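Local coordinates for putative capsular polysaccharide biosynthesis protein (Streptococcus pneumoniae serotype 4, PDB 6EWJ), which probably acts as a pyridoxal phosphate-dependent sugar aminotransferase in the biosynthesis of pneumococcal teichoic acid, at residues Ile171-Asp176 against Ile193-Ser198; Gln54-Val59 against Ala215-Asn220; Gln338-Ala343 against Glu399-Val404; Ala343-Asn348 against Thr382-Thr387; Leu235-Gln240 against Lys263-Asp268. All coordinates share one frame; numbering follows the deposited sequence.

Interaction 1: residues Ile171-Asp176 against Ile193-Ser198; sequences IVIVSD and IADFTS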
# COMPACT_ATOMS: atom_id res chain seq x y z
N ILE A 171 25.86 5.19 11.73
CA ILE A 171 24.42 5.45 11.79
C ILE A 171 23.98 6.10 10.49
O ILE A 171 24.62 7.03 10.01
CB ILE A 171 24.05 6.35 13.00
CG1 ILE A 171 24.27 5.60 14.31
CG2 ILE A 171 22.59 6.78 12.95
CD1 ILE A 171 24.37 6.46 15.55
N VAL A 172 22.88 5.62 9.92
CA VAL A 172 22.34 6.15 8.68
C VAL A 172 21.30 7.21 9.05
O VAL A 172 20.45 6.98 9.96
CB VAL A 172 21.76 5.02 7.79
CG1 VAL A 172 21.03 5.59 6.57
CG2 VAL A 172 22.87 4.06 7.33
N ILE A 173 21.33 8.35 8.34
CA ILE A 173 20.41 9.42 8.62
C ILE A 173 19.36 9.47 7.57
O ILE A 173 19.69 9.70 6.42
CB ILE A 173 21.09 10.79 8.77
CG1 ILE A 173 22.16 10.72 9.86
CG2 ILE A 173 20.05 11.84 9.12
CD1 ILE A 173 22.94 12.00 10.04
N VAL A 174 18.10 9.27 7.98
CA VAL A 174 16.98 9.17 7.07
C VAL A 174 16.05 10.33 7.35
O VAL A 174 15.38 10.38 8.39
CB VAL A 174 16.21 7.87 7.26
CG1 VAL A 174 14.96 7.84 6.39
CG2 VAL A 174 17.14 6.69 7.00
N SER A 175 15.93 11.23 6.39
CA SER A 175 15.03 12.37 6.51
C SER A 175 13.56 12.02 6.32
O SER A 175 13.17 11.51 5.24
CB SER A 175 15.38 13.45 5.47
OG SER A 175 14.37 14.49 5.51
N ASP A 176 12.72 12.33 7.33
CA ASP A 176 11.30 12.43 7.09
C ASP A 176 10.95 13.78 6.52
O ASP A 176 10.75 14.75 7.25
CB ASP A 176 10.48 12.13 8.34
CG ASP A 176 8.99 12.22 8.10
OD1 ASP A 176 8.55 12.59 6.98
OD2 ASP A 176 8.21 11.92 9.04
N ILE A 193 20.32 15.73 1.04
CA ILE A 193 21.05 16.08 2.26
C ILE A 193 21.28 14.85 3.16
O ILE A 193 22.41 14.56 3.55
CB ILE A 193 20.32 17.19 2.99
CG1 ILE A 193 20.09 18.37 2.06
CG2 ILE A 193 21.13 17.64 4.22
CD1 ILE A 193 18.88 19.20 2.43
N ALA A 194 20.20 14.20 3.53
CA ALA A 194 20.26 13.00 4.31
C ALA A 194 20.76 11.86 3.46
O ALA A 194 20.79 11.95 2.23
CB ALA A 194 18.90 12.69 4.87
N ASP A 195 21.15 10.78 4.12
CA ASP A 195 21.50 9.54 3.43
C ASP A 195 20.34 8.98 2.60
O ASP A 195 20.47 8.64 1.42
CB ASP A 195 22.02 8.52 4.43
CG ASP A 195 23.27 8.96 5.12
OD1 ASP A 195 24.21 9.45 4.43
OD2 ASP A 195 23.37 8.81 6.36
N PHE A 196 19.18 8.92 3.21
CA PHE A 196 17.93 8.58 2.52
C PHE A 196 16.88 9.61 2.92
O PHE A 196 16.96 10.18 4.04
CB PHE A 196 17.42 7.16 2.91
CG PHE A 196 18.31 6.04 2.49
CD1 PHE A 196 19.43 5.71 3.24
CD2 PHE A 196 18.00 5.28 1.39
CE1 PHE A 196 20.25 4.67 2.86
CE2 PHE A 196 18.80 4.21 1.00
CZ PHE A 196 19.94 3.91 1.73
N THR A 197 15.89 9.81 2.05
CA THR A 197 14.79 10.73 2.32
C THR A 197 13.45 10.11 1.89
O THR A 197 13.35 9.56 0.78
CB THR A 197 15.01 12.09 1.63
OG1 THR A 197 16.29 12.62 2.01
CG2 THR A 197 13.92 13.09 1.99
N SER A 198 12.42 10.25 2.73
CA SER A 198 11.02 10.03 2.31
C SER A 198 10.24 11.31 2.15
O SER A 198 10.30 12.20 2.98
CB SER A 198 10.23 9.13 3.32
OG SER A 198 10.43 9.60 4.62

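Interaction 2: residues Gln54-Val59 against Ala215-Asn220; sequences QTPKTV and ATWKAN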
# COMPACT_ATOMS: atom_id res chain seq x y z
N GLN A 54 17.88 16.60 -6.89
CA GLN A 54 19.32 16.42 -7.11
C GLN A 54 19.83 15.10 -6.51
O GLN A 54 20.86 15.04 -5.85
CB GLN A 54 20.14 17.63 -6.62
CG GLN A 54 19.76 18.88 -7.40
CD GLN A 54 20.55 20.11 -7.01
OE1 GLN A 54 21.68 20.02 -6.56
NE2 GLN A 54 19.93 21.27 -7.16
N THR A 55 19.07 14.04 -6.79
CA THR A 55 19.46 12.69 -6.39
C THR A 55 19.45 11.84 -7.62
O THR A 55 18.83 12.22 -8.61
CB THR A 55 18.47 12.10 -5.35
OG1 THR A 55 17.13 12.29 -5.81
CG2 THR A 55 18.67 12.76 -4.02
N PRO A 56 20.13 10.69 -7.59
CA PRO A 56 20.26 9.91 -8.84
C PRO A 56 19.03 9.14 -9.21
O PRO A 56 18.73 9.00 -10.39
CB PRO A 56 21.47 8.98 -8.58
CG PRO A 56 21.60 8.93 -7.12
CD PRO A 56 21.12 10.27 -6.59
N LYS A 57 18.30 8.64 -8.21
CA LYS A 57 17.14 7.80 -8.49
C LYS A 57 16.08 8.07 -7.45
O LYS A 57 16.42 8.34 -6.30
CB LYS A 57 17.49 6.32 -8.40
CG LYS A 57 18.55 5.79 -9.33
CD LYS A 57 18.15 5.81 -10.80
CE LYS A 57 17.11 4.76 -11.16
NZ LYS A 57 17.09 4.56 -12.65
N THR A 58 14.81 7.98 -7.86
CA THR A 58 13.68 8.09 -6.93
C THR A 58 12.74 6.88 -7.13
O THR A 58 12.58 6.40 -8.28
CB THR A 58 12.95 9.39 -7.15
OG1 THR A 58 13.90 10.46 -6.95
CG2 THR A 58 11.79 9.57 -6.21
N VAL A 59 12.18 6.40 -6.04
CA VAL A 59 11.22 5.27 -6.04
C VAL A 59 9.89 5.83 -5.57
O VAL A 59 9.76 6.28 -4.43
CB VAL A 59 11.66 4.15 -5.10
CG1 VAL A 59 10.64 3.00 -5.13
CG2 VAL A 59 13.04 3.67 -5.46
N ALA A 215 10.71 7.47 -1.95
CA ALA A 215 12.03 7.29 -1.34
C ALA A 215 13.12 7.68 -2.32
O ALA A 215 13.10 7.31 -3.50
CB ALA A 215 12.24 5.84 -0.95
N THR A 216 14.10 8.38 -1.81
CA THR A 216 15.31 8.63 -2.54
C THR A 216 16.51 8.63 -1.59
O THR A 216 16.35 8.46 -0.37
CB THR A 216 15.19 9.94 -3.36
OG1 THR A 216 16.27 10.04 -4.31
CG2 THR A 216 15.19 11.17 -2.43
N TRP A 217 17.70 8.82 -2.17
CA TRP A 217 18.94 8.78 -1.43
C TRP A 217 19.94 9.71 -2.10
O TRP A 217 19.94 9.86 -3.32
CB TRP A 217 19.51 7.36 -1.34
CG TRP A 217 19.72 6.67 -2.65
CD1 TRP A 217 20.88 6.66 -3.42
CD2 TRP A 217 18.77 5.88 -3.34
NE1 TRP A 217 20.68 5.91 -4.57
CE2 TRP A 217 19.39 5.41 -4.53
CE3 TRP A 217 17.43 5.53 -3.09
CZ2 TRP A 217 18.71 4.62 -5.44
CZ3 TRP A 217 16.75 4.73 -4.03
CH2 TRP A 217 17.40 4.29 -5.17
N LYS A 218 20.81 10.30 -1.30
CA LYS A 218 21.81 11.16 -1.89
C LYS A 218 22.92 10.31 -2.55
O LYS A 218 23.22 9.20 -2.12
CB LYS A 218 22.32 12.18 -0.88
CG LYS A 218 23.37 11.71 0.09
CD LYS A 218 23.71 12.89 1.01
CE LYS A 218 24.83 12.54 1.97
NZ LYS A 218 24.95 13.66 2.94
N ALA A 219 23.52 10.87 -3.60
CA ALA A 219 24.62 10.21 -4.29
C ALA A 219 25.70 9.85 -3.26
O ALA A 219 26.08 10.68 -2.45
CB ALA A 219 25.20 11.12 -5.38
N ASN A 220 26.18 8.63 -3.34
CA ASN A 220 27.22 8.15 -2.46
C ASN A 220 27.99 7.07 -3.22
O ASN A 220 27.38 6.13 -3.74
CB ASN A 220 26.62 7.61 -1.17
CG ASN A 220 27.66 7.33 -0.10
OD1 ASN A 220 28.73 6.76 -0.39
ND2 ASN A 220 27.37 7.72 1.14

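Interaction 3: residues Gln338-Ala343 against Glu399-Val404; sequences QELAKA and ETFKTV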
# COMPACT_ATOMS: atom_id res chain seq x y z
N GLN A 338 -11.01 26.74 19.44
CA GLN A 338 -12.49 26.74 19.33
C GLN A 338 -13.05 28.15 18.95
O GLN A 338 -14.04 28.24 18.20
CB GLN A 338 -13.15 26.17 20.59
CG GLN A 338 -12.75 24.74 20.94
CD GLN A 338 -13.08 23.69 19.90
OE1 GLN A 338 -14.00 23.84 19.07
NE2 GLN A 338 -12.33 22.58 19.94
N GLU A 339 -12.43 29.21 19.46
CA GLU A 339 -12.80 30.58 19.08
C GLU A 339 -12.45 30.89 17.62
O GLU A 339 -13.20 31.59 16.94
CB GLU A 339 -12.12 31.62 19.96
CG GLU A 339 -12.72 31.74 21.35
CD GLU A 339 -14.09 32.38 21.34
OE1 GLU A 339 -14.32 33.35 20.57
OE2 GLU A 339 -14.95 31.91 22.11
N LEU A 340 -11.33 30.39 17.14
CA LEU A 340 -11.00 30.50 15.69
C LEU A 340 -12.06 29.80 14.84
O LEU A 340 -12.51 30.33 13.82
CB LEU A 340 -9.62 29.91 15.38
CG LEU A 340 -8.43 30.79 15.84
CD1 LEU A 340 -7.11 30.04 15.66
CD2 LEU A 340 -8.41 32.08 15.04
N ALA A 341 -12.48 28.63 15.30
CA ALA A 341 -13.47 27.83 14.61
C ALA A 341 -14.84 28.54 14.54
O ALA A 341 -15.47 28.55 13.49
CB ALA A 341 -13.60 26.47 15.26
N LYS A 342 -15.26 29.19 15.63
CA LYS A 342 -16.49 30.01 15.61
C LYS A 342 -16.42 31.19 14.66
O LYS A 342 -17.45 31.66 14.19
CB LYS A 342 -16.83 30.53 17.01
CG LYS A 342 -17.30 29.45 17.96
CD LYS A 342 -17.63 30.03 19.32
CE LYS A 342 -17.68 28.94 20.38
NZ LYS A 342 -17.57 29.55 21.73
N ALA A 343 -15.20 31.66 14.40
CA ALA A 343 -14.96 32.77 13.48
C ALA A 343 -14.72 32.28 12.02
O ALA A 343 -14.34 33.07 11.17
CB ALA A 343 -13.77 33.60 13.99
N GLU A 399 -5.93 39.19 11.74
CA GLU A 399 -6.58 40.10 12.64
C GLU A 399 -7.48 39.31 13.66
O GLU A 399 -7.45 39.63 14.86
CB GLU A 399 -7.10 41.36 11.92
CG GLU A 399 -8.42 41.14 11.32
CD GLU A 399 -9.54 41.40 12.33
OE1 GLU A 399 -9.58 40.70 13.37
OE2 GLU A 399 -10.35 42.32 12.11
N THR A 400 -8.17 38.24 13.22
CA THR A 400 -9.00 37.39 14.13
C THR A 400 -8.17 36.63 15.17
O THR A 400 -8.52 36.59 16.34
CB THR A 400 -9.87 36.39 13.34
OG1 THR A 400 -10.68 37.07 12.38
CG2 THR A 400 -10.78 35.61 14.29
N PHE A 401 -7.04 36.06 14.76
CA PHE A 401 -6.19 35.31 15.67
C PHE A 401 -5.63 36.24 16.78
O PHE A 401 -5.61 35.87 17.96
CB PHE A 401 -5.08 34.62 14.86
CG PHE A 401 -4.24 33.62 15.60
CD1 PHE A 401 -4.68 32.98 16.77
CD2 PHE A 401 -3.01 33.27 15.09
CE1 PHE A 401 -3.89 32.04 17.41
CE2 PHE A 401 -2.22 32.34 15.71
CZ PHE A 401 -2.64 31.72 16.88
N LYS A 402 -5.21 37.46 16.39
CA LYS A 402 -4.79 38.44 17.40
C LYS A 402 -5.90 38.79 18.39
O LYS A 402 -5.71 38.67 19.59
CB LYS A 402 -4.31 39.74 16.76
CG LYS A 402 -2.99 39.62 16.03
CD LYS A 402 -2.65 40.98 15.46
CE LYS A 402 -2.11 40.91 14.07
NZ LYS A 402 -1.69 42.26 13.60
N THR A 403 -7.07 39.18 17.87
CA THR A 403 -8.23 39.55 18.70
C THR A 403 -8.66 38.41 19.62
O THR A 403 -8.94 38.63 20.80
CB THR A 403 -9.43 39.98 17.82
OG1 THR A 403 -9.05 41.10 17.04
CG2 THR A 403 -10.67 40.36 18.67
N VAL A 404 -8.72 37.21 19.06
CA VAL A 404 -9.15 36.03 19.81
C VAL A 404 -8.19 35.68 20.93
O VAL A 404 -8.62 35.40 22.03
CB VAL A 404 -9.38 34.81 18.88
CG1 VAL A 404 -9.32 33.50 19.65
CG2 VAL A 404 -10.73 34.94 18.17

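Interaction 4: residues Ala343-Asn348 against Thr382-Thr387; sequences AGIASN and TLPLHT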
# COMPACT_ATOMS: atom_id res chain seq x y z
N ALA A 343 -15.20 31.66 14.40
CA ALA A 343 -14.96 32.77 13.48
C ALA A 343 -14.72 32.28 12.02
O ALA A 343 -14.34 33.07 11.17
CB ALA A 343 -13.77 33.60 13.99
N GLY A 344 -14.96 31.00 11.75
CA GLY A 344 -14.84 30.44 10.41
C GLY A 344 -13.42 30.17 9.97
O GLY A 344 -13.12 30.21 8.77
N ILE A 345 -12.53 29.91 10.94
CA ILE A 345 -11.12 29.62 10.68
C ILE A 345 -10.72 28.26 11.23
O ILE A 345 -10.63 28.08 12.45
CB ILE A 345 -10.21 30.70 11.31
CG1 ILE A 345 -10.54 32.07 10.72
CG2 ILE A 345 -8.75 30.38 11.05
CD1 ILE A 345 -9.99 33.23 11.51
N ALA A 346 -10.43 27.33 10.32
CA ALA A 346 -9.93 26.00 10.68
C ALA A 346 -8.46 26.12 11.10
O ALA A 346 -7.73 27.00 10.63
CB ALA A 346 -10.07 25.03 9.51
N SER A 347 -8.08 25.32 12.08
CA SER A 347 -6.73 25.37 12.63
C SER A 347 -6.41 23.97 13.08
O SER A 347 -7.30 23.08 13.10
CB SER A 347 -6.61 26.41 13.75
OG SER A 347 -7.37 26.10 14.92
N ASN A 348 -5.15 23.73 13.40
CA ASN A 348 -4.71 22.43 13.74
C ASN A 348 -3.58 22.49 14.69
O ASN A 348 -3.14 23.58 15.07
CB ASN A 348 -4.31 21.71 12.45
CG ASN A 348 -4.60 20.24 12.48
OD1 ASN A 348 -4.73 19.61 13.55
ND2 ASN A 348 -4.65 19.65 11.30
N THR A 382 -1.53 25.69 14.49
CA THR A 382 -1.23 25.77 13.10
C THR A 382 -2.37 26.45 12.37
O THR A 382 -3.52 26.01 12.45
CB THR A 382 -0.99 24.38 12.50
OG1 THR A 382 -0.18 23.62 13.38
CG2 THR A 382 -0.29 24.46 11.17
N LEU A 383 -2.04 27.53 11.66
CA LEU A 383 -3.00 28.24 10.82
C LEU A 383 -2.96 27.71 9.42
O LEU A 383 -1.93 27.16 9.04
CB LEU A 383 -2.66 29.73 10.75
CG LEU A 383 -2.53 30.46 12.10
CD1 LEU A 383 -2.18 31.92 11.85
CD2 LEU A 383 -3.79 30.34 12.92
N PRO A 384 -4.06 27.88 8.65
CA PRO A 384 -4.13 27.38 7.31
C PRO A 384 -3.01 27.96 6.42
O PRO A 384 -2.68 29.16 6.53
CB PRO A 384 -5.50 27.88 6.84
CG PRO A 384 -6.31 27.91 8.05
CD PRO A 384 -5.34 28.48 9.06
N LEU A 385 -2.39 27.10 5.63
CA LEU A 385 -1.36 27.51 4.64
C LEU A 385 -1.48 26.59 3.43
O LEU A 385 -1.00 25.46 3.45
CB LEU A 385 0.04 27.44 5.22
CG LEU A 385 1.20 27.92 4.33
CD1 LEU A 385 1.00 29.33 3.84
CD2 LEU A 385 2.53 27.81 5.07
N HIS A 386 -2.16 27.10 2.41
CA HIS A 386 -2.38 26.39 1.19
C HIS A 386 -2.72 27.42 0.12
O HIS A 386 -3.00 28.59 0.42
CB HIS A 386 -3.54 25.40 1.36
CG HIS A 386 -4.80 26.03 1.86
ND1 HIS A 386 -5.71 26.67 1.04
CD2 HIS A 386 -5.33 26.10 3.11
CE1 HIS A 386 -6.74 27.09 1.76
NE2 HIS A 386 -6.52 26.77 3.03
N THR A 387 -2.76 26.95 -1.12
CA THR A 387 -2.79 27.85 -2.28
C THR A 387 -4.18 28.26 -2.73
O THR A 387 -4.32 28.95 -3.72
CB THR A 387 -2.02 27.21 -3.44
OG1 THR A 387 -2.43 25.84 -3.58
CG2 THR A 387 -0.54 27.25 -3.12

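Interaction 5: residues Leu235-Gln240 against Lys263-Asp268; sequences LSLHGQ and KCNMTD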
# COMPACT_ATOMS: atom_id res chain seq x y z
N LEU A 235 10.86 -4.92 -3.17
CA LEU A 235 10.11 -4.90 -1.92
C LEU A 235 8.72 -4.31 -2.06
O LEU A 235 7.82 -4.68 -1.29
CB LEU A 235 10.87 -4.12 -0.81
CG LEU A 235 12.21 -4.70 -0.39
CD1 LEU A 235 12.84 -3.89 0.72
CD2 LEU A 235 12.15 -6.17 0.01
N SER A 236 8.53 -3.40 -3.00
CA SER A 236 7.26 -2.72 -3.21
C SER A 236 6.24 -3.55 -4.01
O SER A 236 5.05 -3.22 -4.03
CB SER A 236 7.48 -1.41 -3.94
OG SER A 236 7.73 -1.61 -5.33
N LEU A 237 6.73 -4.60 -4.68
CA LEU A 237 5.93 -5.39 -5.60
C LEU A 237 6.16 -6.89 -5.43
O LEU A 237 6.61 -7.61 -6.38
CB LEU A 237 6.23 -4.96 -7.05
CG LEU A 237 5.52 -3.71 -7.59
CD1 LEU A 237 6.24 -3.18 -8.84
CD2 LEU A 237 4.05 -4.04 -7.87
N HIS A 238 5.89 -7.34 -4.20
CA HIS A 238 5.77 -8.75 -3.86
C HIS A 238 7.08 -9.53 -3.84
O HIS A 238 7.07 -10.77 -3.76
CB HIS A 238 4.75 -9.46 -4.78
CG HIS A 238 3.35 -8.93 -4.67
ND1 HIS A 238 2.63 -8.99 -3.50
CD2 HIS A 238 2.51 -8.42 -5.60
CE1 HIS A 238 1.41 -8.52 -3.71
NE2 HIS A 238 1.32 -8.16 -4.98
N GLY A 239 8.21 -8.88 -3.95
CA GLY A 239 9.47 -9.59 -4.08
C GLY A 239 9.71 -10.20 -5.45
O GLY A 239 10.59 -11.04 -5.59
N GLN A 240 8.95 -9.74 -6.45
CA GLN A 240 8.96 -10.34 -7.77
C GLN A 240 10.17 -9.83 -8.56
O GLN A 240 10.48 -8.63 -8.51
CB GLN A 240 7.65 -10.06 -8.52
CG GLN A 240 7.57 -10.79 -9.86
CD GLN A 240 6.20 -10.79 -10.56
OE1 GLN A 240 5.22 -11.28 -10.01
NE2 GLN A 240 6.15 -10.26 -11.76
N LYS A 263 3.35 -4.41 -1.03
CA LYS A 263 2.49 -4.03 -2.12
C LYS A 263 2.23 -2.56 -1.91
O LYS A 263 1.24 -2.17 -1.29
CB LYS A 263 1.21 -4.92 -2.09
CG LYS A 263 0.21 -4.64 -3.16
CD LYS A 263 0.82 -4.63 -4.56
CE LYS A 263 -0.23 -4.37 -5.64
NZ LYS A 263 0.36 -3.94 -6.94
N CYS A 264 3.16 -1.72 -2.41
CA CYS A 264 3.01 -0.30 -2.24
C CYS A 264 3.51 0.54 -3.38
O CYS A 264 3.90 1.68 -3.18
CB CYS A 264 3.67 0.13 -0.93
SG CYS A 264 5.38 -0.40 -0.75
N ASN A 265 3.37 0.01 -4.58
CA ASN A 265 3.70 0.73 -5.83
C ASN A 265 2.73 1.86 -6.12
O ASN A 265 1.61 1.89 -5.56
CB ASN A 265 3.69 -0.25 -7.02
CG ASN A 265 2.37 -0.97 -7.16
OD1 ASN A 265 1.89 -1.64 -6.21
ND2 ASN A 265 1.76 -0.90 -8.33
N MET A 266 3.22 2.85 -6.88
CA MET A 266 2.45 4.00 -7.38
C MET A 266 1.84 3.72 -8.73
O MET A 266 2.53 3.17 -9.63
CB MET A 266 3.33 5.27 -7.47
CG MET A 266 2.51 6.47 -7.88
SD MET A 266 3.39 8.01 -8.14
CE MET A 266 3.49 8.46 -6.39
N THR A 267 0.57 4.07 -8.89
CA THR A 267 -0.09 3.90 -10.16
C THR A 267 0.21 5.12 -11.07
O THR A 267 0.50 6.22 -10.57
CB THR A 267 -1.61 3.82 -10.03
OG1 THR A 267 -2.11 5.04 -9.47
CG2 THR A 267 -2.08 2.65 -9.15
N ASP A 268 0.04 4.91 -12.36
CA ASP A 268 0.16 6.01 -13.32
C ASP A 268 -0.95 7.06 -13.18
O ASP A 268 -0.82 8.18 -13.63
CB ASP A 268 0.22 5.46 -14.78
CG ASP A 268 1.65 5.20 -15.25
OD1 ASP A 268 2.59 5.03 -14.43
OD2 ASP A 268 1.85 5.17 -16.47

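Interaction 1: residues Ile171-Asp176 against Ile193-Ser198
Two flat groups, the ring of Phe-196 and the carboxylate of Asp-195, flank the start of this strand pairing. Val-172 touches the ring at its edge: CG1, anti to the backbone N (chi1 172°), lies near the ring plane, 3.7 Å from Phe-196 CD1. Asp-195, its CG swung back beside its own backbone N, offers OD2 to Ile-173 N at 2.9 Å. The bond is almost straight (174°) and uses the anti lone pair, while Arg-170 holds the same oxygen through a salt bridge. Beyond this point the backbone takes over: Ser-175 N gives to Phe-196 O at 2.8 Å, and Ser-198 N reaches Ser-175 O at 2.9 Å, nearly along the C=O axis. This is a parallel ladder between two inner strands, 172-177 and 196-200, of the seven-stranded mixed sheet of a fold-type I PLP enzyme. Val-174, Phe-196 and Ser-198 face helix 64-74; Ser-175 and Thr-197 lie on the other face. There Ser-175 CB rests 3.7 Å from Ala-194 CB. Ser-175 OG, anti to the backbone N, is bound by Glu-136, and Asp-176, close to the cofactor-binding residue His-179, pairs its OD2 with Ser-93.

Interaction 2: residues Gln54-Val59 against Ala215-Asn220
Lys-57 lays the root of its side chain along the indole of Trp-217, the two pointing the same way, with Lys-57 CB 3.6 Å from Trp-217 CZ2. The overlap lies beside the place where strand 58-61, at the border of the seven-stranded mixed sheet of this fold-type I PLP enzyme, runs antiparallel to strand 213-217. Trp-217 has its CG in the crowded position between backbone N and carbonyl carbon (chi1 56°), which brings the indole round toward the 54-59 segment. Lys-57 O sits over one face, displaced toward the rim; Val-59 CG2 meets the edge, 4.1 Å from CZ3 of Trp-217; Pro-56 CG approaches obliquely, and the indole N-H is taken by Asp-225. The lysine chain then bends at chi2 and chi3 and leaves the contact, carrying NZ to a salt bridge with Glu-226 and a cation-pi contact with Tyr-229, both on helix 225-236.

Regular pairing is confined to Val-59 and Ala-215, a hydrogen-bonded pair: Val-59 N to Ala-215 O and Ala-215 N to Val-59 O both measure 2.9 Å. Upstream, where Gln-54 closes helix 40-53 in a Schellman motif, side chains replace the ladder. Thr-55 and Thr-216 meet tip to tip, OG1 to OG1 2.8 Å, and the Thr-55 hydroxyl also pairs with Thr-53. Thr-216 OG1, anti to its backbone N (chi1 -167°), donates to Lys-57 O at a short 2.6 Å, arriving 27° above the carbonyl plane.

Interaction 3: residues Gln338-Ala343 against Glu399-Val404
Leu-340 and Phe-401 cross obliquely at the heart of this helix pair. The two methyls of the leucine divide the work: Leu-340 CD1 approaches Phe-401 CD1 to 4.0 Å, whereas Leu-340 CD2 lies against the root of the same residue, 4.0 Å from Phe-401 CA. Phe-401 carries its ring anti to the backbone N (chi1 -170°), turned to strands 304-306, 321-325 and 380-383, so the leucine touches both the ring and the helix backbone it springs from. Next to this centre are Glu-339 and Val-404, which also cross obliquely. Val-404 CG1, anti to its backbone N, presses on Glu-339 CB at 3.4 Å, touching the aliphatic part of the glutamate. Its carboxylate bends away at chi2, with OE2 in a long salt bridge to Lys-342 and OE1 paired with Lys-407. A third touch lies where helix 330-342 has just ended: the methyl of Ala-343 meets Thr-400 CG2 at 3.6 Å; the hydroxyl of Thr-400 is bonded within its own helix to Tyr-396 O. The segment axes pass 10.0 Å apart at 134°, an apolar crossing of helices 330-342 and 391-409 beside the three-stranded antiparallel sheet, as in the small C-terminal alpha/beta domain of fold-type I aminotransferases.

Interaction 4: residues Ala343-Asn348 against Thr382-Thr387
The tight end of this contact lies at Asn-348 and Thr-382, whose backbones exchange two hydrogen bonds. Asn-348 N gives to Thr-382 O at 3.0 Å, in the carbonyl plane and on a lone pair; Thr-382 N returns a shorter, straighter bond of 2.7 Å to Asn-348 O, coming from 33° above that carbonyl's plane. Pro-384 also packs closely: its CG lies 3.1 Å and its CD 3.2 Å from Ala-346 O, a carbonyl oxygen that the contact buries and that has no polar partner in the model. The pairing is a single antiparallel bridge, adding an irregular chain to the outer strand 380-383 of the three-stranded sheet in the small domain. It leads directly to Tyr-351, a residue that binds pyridoxal phosphate. Toward Ala-343 the segments diverge. Ile-345 CG2 stays 4.4 Å from Pro-384 CD, and the isoleucine also packs on Leu-340, Tyr-396 and Thr-400 of the neighbouring helices. Exposed Gly-344, with positive phi, closes helix 330-342 in a Schellman motif well away from the strand. Back at the bridge, the Asn-348 side chain turns from Thr-382 and packs on Trp-253 of the second subunit, while Thr-382 OG1 is bonded to Glu-380 and His-350.

Interaction 5: residues Leu235-Gln240 against Lys263-Asp268
Helix 225-236 ends here in a type I' turn, Leu-237 to Gln-240, and the turn leans on the chain that leads into helix 268-299, with Thr-267 as its N-cap. One backbone hydrogen bond joins the segments. Cys-264 N donates to Ser-236 O at 2.9 Å, in the carbonyl plane and on a lone pair, with an N-H...O angle of 161°. The same oxygen receives a CA-H...O contact from Lys-263 CA at 3.3 Å. Asn-265 N, the next amide along, is buried by the contact without a hydrogen-bond partner.

The rest of the contact is van der Waals packing. Leu-237 crosses Asn-265 at about a right angle, setting its CD2 methyl 3.6 Å from CG of the flat amide. Lys-263, with CG anti to the backbone N and a bend at chi2, runs its aliphatic chain obliquely past the imidazole, CD lying 3.6 Å from His-238 NE2.

Charged and polar ends turn to the dimer interface, where Glu-211 of the second subunit binds both Lys-263 NZ and Asn-265 ND2, the latter also bonded to Thr-38 of its own chain, and Tyr-90 of that subunit meets the His-238 ring edge-to-face. The Lys-263 ammonium, NZ 4.8 Å from His-238 NE2, might disfavour protonation of the imidazole, though Glu-211 would weaken this. Lys-263 NZ also donates to Asn-265 OD1 at 2.9 Å, approaching from 29° above the amide plane.

From the N terminus, interaction 2 opens first, at residues 54-59, and closes its long loop only at 215-220. Within that loop lies interaction 1, closing a short one; the two join the same mixed sheet, strands 196-200 and 213-217 being neighbours, with Thr-197 N probably bonded to Thr-216 O. Interaction 5 follows in series, tying the end of helix 225-236 to the loop that leads into helix 268-299, its nearest atoms about 5 Å from interaction 2. In the small domain, interaction 3 brackets interaction 4; they share Ala-343, and Leu-340 O meets Ile-345 N where the helix ends. None of the loops cross, and interactions 3 and 5 lie about 45 Å apart, centre to centre.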